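Local coordinates for transferrin (PDB 6WB6), which carries iron in an insect, binding a single ferric ion per molecule together with a carbonate anion, at residues 371-375 with 376-380; 542-546 with 547-551; 103-106 with 107-110. One frame throughout, in Å; residues are numbered along the deposited sequence.

How the contacts relate
Following the chain from its N terminus, contact 3 comes first: residues 103-110 coil in 3-10 turns between strands 90-97 and 112-114 in the first transferrin-like half. Contact 1, residues 371-380, ends helix 360-375 and turns the chain toward strand 381-386 in the second half, yet the side chain of Arg376 reaches Asp57 and Asp60 of the first. Contact 2, residues 542-551, leads out of strand 542-545 toward strand 557-560. The three follow in series; none nests in or crosses another, and each closes a short local turn. Contact 1 lies nearest the chain's centre, while contacts 2 and 3, with centres about 62 Å apart, sit on opposite sides of it.

Contact 1: residues 371-375 with 376-380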
loop_
_atom_site.group_PDB
_atom_site.type_symbol
_atom_site.label_atom_id
_atom_site.label_comp_id
_atom_site.label_asym_id
_atom_site.label_seq_id
_atom_site.Cartn_x
_atom_site.Cartn_y
_atom_site.Cartn_z
ATOM N N VAL A 371 -11.298 7.967 2.232
ATOM C CA VAL A 371 -10.964 9.087 3.099
ATOM C C VAL A 371 -9.574 8.898 3.688
ATOM O O VAL A 371 -8.806 9.854 3.822
ATOM C CB VAL A 371 -12.026 9.257 4.195
ATOM C CG1 VAL A 371 -11.797 10.536 4.905
ATOM C CG2 VAL A 371 -13.408 9.311 3.597
ATOM N N PHE A 372 -9.211 7.662 4.003
ATOM C CA PHE A 372 -7.870 7.418 4.504
ATOM C C PHE A 372 -6.828 7.735 3.429
ATOM O O PHE A 372 -5.889 8.513 3.661
ATOM C CB PHE A 372 -7.751 5.970 4.974
ATOM C CG PHE A 372 -6.368 5.604 5.387
ATOM C CD1 PHE A 372 -5.870 6.035 6.598
ATOM C CD2 PHE A 372 -5.573 4.842 4.574
ATOM C CE1 PHE A 372 -4.580 5.724 6.976
ATOM C CE2 PHE A 372 -4.285 4.537 4.944
ATOM C CZ PHE A 372 -3.795 4.972 6.151
ATOM N N ALA A 373 -6.991 7.152 2.237
ATOM C CA ALA A 373 -6.031 7.379 1.160
ATOM C C ALA A 373 -5.834 8.861 0.910
ATOM O O ALA A 373 -4.702 9.329 0.753
ATOM C CB ALA A 373 -6.486 6.704 -0.121
ATOM N N PHE A 374 -6.933 9.618 0.858
ATOM C CA PHE A 374 -6.814 11.043 0.596
ATOM C C PHE A 374 -6.029 11.734 1.699
ATOM O O PHE A 374 -5.133 12.530 1.427
ATOM C CB PHE A 374 -8.182 11.681 0.471
ATOM C CG PHE A 374 -8.120 13.126 0.173
ATOM C CD1 PHE A 374 -7.943 13.560 -1.120
ATOM C CD2 PHE A 374 -8.252 14.056 1.180
ATOM C CE1 PHE A 374 -7.888 14.884 -1.421
ATOM C CE2 PHE A 374 -8.200 15.401 0.887
ATOM C CZ PHE A 374 -8.021 15.812 -0.422
ATOM N N SER A 375 -6.374 11.462 2.958
ATOM C CA SER A 375 -5.661 12.079 4.064
ATOM C C SER A 375 -4.184 11.708 4.066
ATOM O O SER A 375 -3.395 12.383 4.726
ATOM C CB SER A 375 -6.293 11.673 5.401
ATOM O OG SER A 375 -6.181 10.282 5.597
ATOM N N ARG A 376 -3.803 10.635 3.373
ATOM C CA ARG A 376 -2.429 10.159 3.343
ATOM C C ARG A 376 -1.721 10.508 2.036
ATOM O O ARG A 376 -0.755 9.837 1.661
ATOM C CB ARG A 376 -2.403 8.657 3.566
ATOM C CG ARG A 376 -2.814 8.233 4.982
ATOM C CD ARG A 376 -1.683 8.429 5.983
ATOM N NE ARG A 376 -2.184 8.398 7.360
ATOM C CZ ARG A 376 -1.413 8.317 8.441
ATOM N NH1 ARG A 376 -0.096 8.243 8.320
ATOM N NH2 ARG A 376 -1.968 8.289 9.648
ATOM N N ASP A 377 -2.223 11.514 1.323
ATOM C CA ASP A 377 -1.571 12.107 0.160
ATOM C C ASP A 377 -1.477 11.152 -1.024
ATOM O O ASP A 377 -0.595 11.304 -1.880
ATOM C CB ASP A 377 -0.174 12.641 0.495
ATOM C CG ASP A 377 0.277 13.702 -0.520
ATOM O OD1 ASP A 377 -0.472 14.682 -0.692
ATOM O OD2 ASP A 377 1.313 13.527 -1.183
ATOM N N ILE A 378 -2.383 10.179 -1.109
ATOM C CA ILE A 378 -2.439 9.270 -2.253
ATOM C C ILE A 378 -3.441 9.848 -3.233
ATOM O O ILE A 378 -4.526 10.272 -2.828
ATOM C CB ILE A 378 -2.830 7.856 -1.822
ATOM C CG1 ILE A 378 -1.789 7.310 -0.854
ATOM C CG2 ILE A 378 -3.005 6.924 -3.027
ATOM C CD1 ILE A 378 -2.131 5.897 -0.388
ATOM N N ARG A 379 -3.038 9.933 -4.510
ATOM C CA ARG A 379 -3.790 10.611 -5.568
ATOM C C ARG A 379 -3.595 9.770 -6.824
ATOM O O ARG A 379 -2.449 9.392 -7.144
ATOM C CB ARG A 379 -3.317 12.040 -5.816
ATOM C CG ARG A 379 -3.406 12.952 -4.614
ATOM C CD ARG A 379 -4.832 13.331 -4.294
ATOM N NE ARG A 379 -4.876 14.370 -3.275
ATOM C CZ ARG A 379 -4.744 14.162 -1.963
ATOM N NH1 ARG A 379 -4.563 12.932 -1.488
ATOM N NH2 ARG A 379 -4.804 15.197 -1.126
ATOM N N PRO A 380 -4.657 9.485 -7.577
ATOM C CA PRO A 380 -6.047 9.959 -7.586
ATOM C C PRO A 380 -6.917 9.647 -6.364
ATOM O O PRO A 380 -6.765 8.637 -5.664
ATOM C CB PRO A 380 -6.639 9.253 -8.816
ATOM C CG PRO A 380 -5.780 8.067 -9.032
ATOM C CD PRO A 380 -4.407 8.514 -8.660
HETATM O O HOH W 1 -4.806 8.890 7.782
#
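The carbonyl oxygen of Phe374 is gripped by two donors: Arg379 NH1 approaches it in the carbonyl plane, on a lone pair, at 3.0 Å, while the backbone N of Asp377 comes from above that plane. The second bond belongs to the Schellman motif that ends helix 360-375, with Asp377 at positive phi as its C-prime residue. The motif's other bond runs from Ile378 N to Ala373 O, 3.1 Å; Arg376 N reaches the same oxygen from the opposite face of its carbonyl plane. Arg379 also lies flat on the Phe374 ring, a stack with planes 14° apart and centres 3.8 Å apart. Its chain bends at chi2 (-73°), folding the guanidinium back over the helix end, and NH1 takes Ile378 O as a second acceptor. NH2, offset toward the ring's rim, is held by the carbonyls of Ile342 and Arg344. An alanine at Arg379 would remove the guanidinium and would probably leave Phe374 without its stacking partner and its carbonyl with one donor fewer. Asp377 itself salt-bridges to Arg344. On another side of the turn, Arg376 lays its CG over a face of the Phe372 ring, a CH-pi contact 3.8 Å from CG to the ring centroid. Beyond it the guanidinium, 34° from the ring plane, sends NH2 to salt bridges with Asp57 and Asp60. The two salt bridges tie the second half's helix end to the first half. Asp57 is predicted to bind iron, but the ferric ion, about 12 Å from the Arg376 side chain, is held by Tyr90 and Tyr204. Ser375 OG bonds Phe372 O at 2.6 Å and accepts from a water, which in turn accepts from Arg376 NE at 2.7 Å, in the guanidinium plane.

Contact 2: residues 542-546 with 547-551; sequences AFVSS and ADLSH
Ser545 OG accepts the backbone N-H of Ala547 at 2.8 Å, with an N-H...O angle of 150°. Its hydroxyl stands opposite the backbone N about the first side-chain bond (chi1 162°), which carries OG forward to the turn and within 3.4 Å of Ala547 CB. The carbonyl of the same serine takes Asp548 N at 3.0 Å, and its own N-H donates to a water that in turn donates a hydrogen bond to Asp548 OD2 at 2.8 Å. One residue along, Ser546 O accepts Leu549 N at 3.2 Å. The Ser545 OG bond makes an ST turn, and the i to i+3 bonds start the 3-10 turns that follow strand 542-545, a strand of the mixed sheet paired antiparallel with 437-443 and parallel with 458-461. Strand 437-443 supplies Tyr437 N to Ser546 OG, so the second hydroxyl is used outside the turn. The turn brings Leu549 back beside the strand: its CG sits over Ser546 O, CD1 lies near Ser546 CB, and CD2 meets Val544 CG2 at 4.1 Å. Both apolar side chains also touch Val441 of strand 437-443.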
loop_
_atom_site.group_PDB
_atom_site.type_symbol
_atom_site.label_atom_id
_atom_site.label_comp_id
_atom_site.label_asym_id
_atom_site.label_seq_id
_atom_site.Cartn_x
_atom_site.Cartn_y
_atom_site.Cartn_z
ATOM N N ALA A 542 -1.210 -35.191 -8.784
ATOM C CA ALA A 542 -2.347 -34.419 -8.287
ATOM C C ALA A 542 -2.270 -32.996 -8.818
ATOM O O ALA A 542 -1.334 -32.268 -8.490
ATOM C CB ALA A 542 -2.391 -34.406 -6.758
ATOM N N PHE A 543 -3.257 -32.600 -9.630
ATOM C CA PHE A 543 -3.385 -31.216 -10.101
ATOM C C PHE A 543 -4.202 -30.449 -9.068
ATOM O O PHE A 543 -5.436 -30.544 -9.016
ATOM C CB PHE A 543 -4.031 -31.137 -11.477
ATOM C CG PHE A 543 -3.330 -31.954 -12.506
ATOM C CD1 PHE A 543 -2.282 -31.415 -13.243
ATOM C CD2 PHE A 543 -3.691 -33.276 -12.723
ATOM C CE1 PHE A 543 -1.613 -32.182 -14.181
ATOM C CE2 PHE A 543 -3.016 -34.050 -13.655
ATOM C CZ PHE A 543 -1.984 -33.500 -14.385
ATOM N N VAL A 544 -3.499 -29.680 -8.253
ATOM C CA VAL A 544 -4.083 -28.926 -7.160
ATOM C C VAL A 544 -3.567 -27.504 -7.282
ATOM O O VAL A 544 -2.762 -27.196 -8.152
ATOM C CB VAL A 544 -3.730 -29.554 -5.806
ATOM C CG1 VAL A 544 -4.381 -30.937 -5.710
ATOM C CG2 VAL A 544 -2.206 -29.666 -5.645
ATOM N N SER A 545 -4.069 -26.628 -6.429
ATOM C CA SER A 545 -3.529 -25.289 -6.340
ATOM C C SER A 545 -2.337 -25.302 -5.410
ATOM O O SER A 545 -2.290 -26.080 -4.460
ATOM C CB SER A 545 -4.549 -24.294 -5.795
ATOM O OG SER A 545 -3.858 -23.121 -5.344
ATOM N N SER A 546 -1.406 -24.379 -5.648
ATOM C CA SER A 546 -0.313 -24.186 -4.697
ATOM C C SER A 546 -0.834 -23.812 -3.311
ATOM O O SER A 546 -0.214 -24.155 -2.298
ATOM C CB SER A 546 0.640 -23.117 -5.215
ATOM O OG SER A 546 -0.028 -21.895 -5.359
ATOM N N ALA A 547 -1.989 -23.145 -3.250
ATOM C CA ALA A 547 -2.586 -22.784 -1.965
ATOM C C ALA A 547 -2.928 -23.998 -1.100
ATOM O O ALA A 547 -3.074 -23.856 0.117
ATOM C CB ALA A 547 -3.842 -21.940 -2.209
ATOM N N ASP A 548 -3.059 -25.179 -1.689
ATOM C CA ASP A 548 -3.453 -26.384 -0.970
ATOM C C ASP A 548 -2.283 -27.315 -0.700
ATOM O O ASP A 548 -2.501 -28.475 -0.329
ATOM C CB ASP A 548 -4.519 -27.154 -1.755
ATOM C CG ASP A 548 -5.921 -26.579 -1.577
ATOM O OD1 ASP A 548 -6.118 -25.681 -0.725
ATOM O OD2 ASP A 548 -6.833 -27.034 -2.303
ATOM N N LEU A 549 -1.052 -26.846 -0.873
ATOM C CA LEU A 549 0.095 -27.741 -0.723
ATOM C C LEU A 549 0.383 -28.133 0.736
ATOM O O LEU A 549 1.168 -29.063 0.954
ATOM C CB LEU A 549 1.332 -27.098 -1.357
ATOM C CG LEU A 549 1.247 -26.983 -2.883
ATOM C CD1 LEU A 549 2.463 -26.298 -3.461
ATOM C CD2 LEU A 549 1.049 -28.360 -3.558
ATOM N N SER A 550 -0.245 -27.473 1.722
ATOM C CA SER A 550 -0.104 -27.867 3.128
ATOM C C SER A 550 -0.636 -29.266 3.389
ATOM O O SER A 550 -0.238 -29.911 4.367
ATOM C CB SER A 550 -0.841 -26.883 4.031
ATOM O OG SER A 550 -2.227 -26.902 3.760
ATOM N N HIS A 551 -1.561 -29.734 2.562
ATOM C CA HIS A 551 -2.069 -31.089 2.665
ATOM C C HIS A 551 -1.092 -32.142 2.141
ATOM O O HIS A 551 -1.491 -33.305 2.047
ATOM C CB HIS A 551 -3.401 -31.213 1.906
ATOM C CG HIS A 551 -4.469 -30.288 2.399
ATOM N ND1 HIS A 551 -5.502 -30.709 3.209
ATOM C CD2 HIS A 551 -4.663 -28.962 2.200
ATOM C CE1 HIS A 551 -6.289 -29.684 3.482
ATOM N NE2 HIS A 551 -5.804 -28.611 2.881
HETATM O O HOH W 2 -6.528 -26.981 -5.094
#

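Contact 3: residues 103-106 with 107-110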
loop_
_atom_site.group_PDB
_atom_site.type_symbol
_atom_site.label_atom_id
_atom_site.label_comp_id
_atom_site.label_asym_id
_atom_site.label_seq_id
_atom_site.Cartn_x
_atom_site.Cartn_y
_atom_site.Cartn_z
ATOM N N ASN A 103 15.004 37.287 -5.014
ATOM C CA ASN A 103 14.216 38.179 -4.178
ATOM C C ASN A 103 12.730 37.832 -4.242
ATOM O O ASN A 103 11.904 38.624 -3.778
ATOM C CB ASN A 103 14.451 39.647 -4.581
ATOM C CG ASN A 103 15.930 40.036 -4.565
ATOM O OD1 ASN A 103 16.594 40.057 -5.608
ATOM N ND2 ASN A 103 16.456 40.338 -3.374
ATOM N N ASN A 104 12.379 36.652 -4.754
ATOM C CA ASN A 104 10.996 36.228 -4.943
ATOM C C ASN A 104 10.992 34.719 -5.174
ATOM O O ASN A 104 11.877 34.199 -5.851
ATOM C CB ASN A 104 10.365 36.963 -6.137
ATOM C CG ASN A 104 8.850 36.743 -6.244
ATOM O OD1 ASN A 104 8.380 35.630 -6.506
ATOM N ND2 ASN A 104 8.085 37.823 -6.073
ATOM N N LEU A 105 9.988 34.015 -4.633
ATOM C CA LEU A 105 10.011 32.560 -4.805
ATOM C C LEU A 105 9.747 32.136 -6.241
ATOM O O LEU A 105 10.011 30.979 -6.578
ATOM C CB LEU A 105 9.007 31.853 -3.888
ATOM C CG LEU A 105 9.108 32.114 -2.388
ATOM C CD1 LEU A 105 8.086 31.239 -1.706
ATOM C CD2 LEU A 105 10.488 31.835 -1.860
ATOM N N ASP A 106 9.246 33.035 -7.093
ATOM C CA ASP A 106 9.162 32.719 -8.510
ATOM C C ASP A 106 10.536 32.396 -9.081
ATOM O O ASP A 106 10.650 31.636 -10.046
ATOM C CB ASP A 106 8.543 33.885 -9.274
ATOM C CG ASP A 106 7.065 34.013 -9.035
ATOM O OD1 ASP A 106 6.526 33.203 -8.260
ATOM O OD2 ASP A 106 6.436 34.920 -9.622
ATOM N N GLN A 107 11.575 32.955 -8.501
ATOM C CA GLN A 107 12.932 32.779 -8.980
ATOM C C GLN A 107 13.550 31.471 -8.535
ATOM O O GLN A 107 14.733 31.238 -8.800
ATOM C CB GLN A 107 13.767 33.969 -8.523
ATOM C CG GLN A 107 13.343 35.254 -9.261
ATOM C CD GLN A 107 13.663 36.503 -8.494
ATOM O OE1 GLN A 107 14.619 36.545 -7.731
ATOM N NE2 GLN A 107 12.853 37.535 -8.683
ATOM N N LEU A 108 12.782 30.601 -7.878
ATOM C CA LEU A 108 13.261 29.242 -7.681
ATOM C C LEU A 108 13.276 28.489 -8.996
ATOM O O LEU A 108 13.943 27.453 -9.101
ATOM C CB LEU A 108 12.403 28.507 -6.643
ATOM C CG LEU A 108 12.617 28.992 -5.193
ATOM C CD1 LEU A 108 11.696 28.268 -4.230
ATOM C CD2 LEU A 108 14.093 28.847 -4.754
ATOM N N LYS A 109 12.595 29.028 -10.002
ATOM C CA LYS A 109 12.526 28.389 -11.309
ATOM C C LYS A 109 13.913 28.318 -11.917
ATOM O O LYS A 109 14.685 29.271 -11.841
ATOM C CB LYS A 109 11.605 29.166 -12.258
ATOM C CG LYS A 109 11.537 28.571 -13.695
ATOM C CD LYS A 109 10.680 29.445 -14.621
ATOM C CE LYS A 109 9.720 28.632 -15.541
ATOM N NZ LYS A 109 10.408 27.652 -16.445
ATOM N N GLY A 110 14.213 27.191 -12.541
ATOM C CA GLY A 110 15.476 27.012 -13.185
ATOM C C GLY A 110 16.617 26.672 -12.257
ATOM O O GLY A 110 17.739 26.463 -12.737
#
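Three backbone bonds in succession wind residues 104-109 through 3-10 turns: Gln107 N to Asn104 O at 2.9 Å, Leu108 N to Leu105 O at 3.1 Å and Lys109 N to Asp106 O at 3.3 Å. Each spans three residues; the 3-10 segment ends at Leu108, Lys109 turns extended, and the backbone of Gly110 bonds to Phe158 of helix 147-158. At the front of these turns Asn104 folds its own side chain forward. With CG swung opposite the backbone N (chi1 -170°), OD1 meets Asp106 N at 2.8 Å, the donor lying in the amide carbonyl plane on a lone pair. This is an Asx turn, which satisfies the N-H of Asp106 within the connection between strands 90-97 and 112-114 of the mixed sheet. Arg134 lies against this end, in a salt bridge to Asp106 OD1 and a weak bond to Asn104 OD1. Gln107 returns the other way: its chain, extended beyond CG, reaches back so that OE1 accepts the backbone N-H of Asn103 at 2.8 Å, with the donor tilted 34° from the amide carbonyl plane. NE2 of the same amide settles against Asn104 CB at 3.6 Å. The two leucines work apart from these polar bonds. Leu105 CD2 and Leu108 CD1 are a loose 4.4 Å from each other, and both side chains pack on Leu252 of strand 249-252, which lies antiparallel to strand 90-97. Leu108 also touches Phe158, while its CB rests 3.4 Å from Leu105 O.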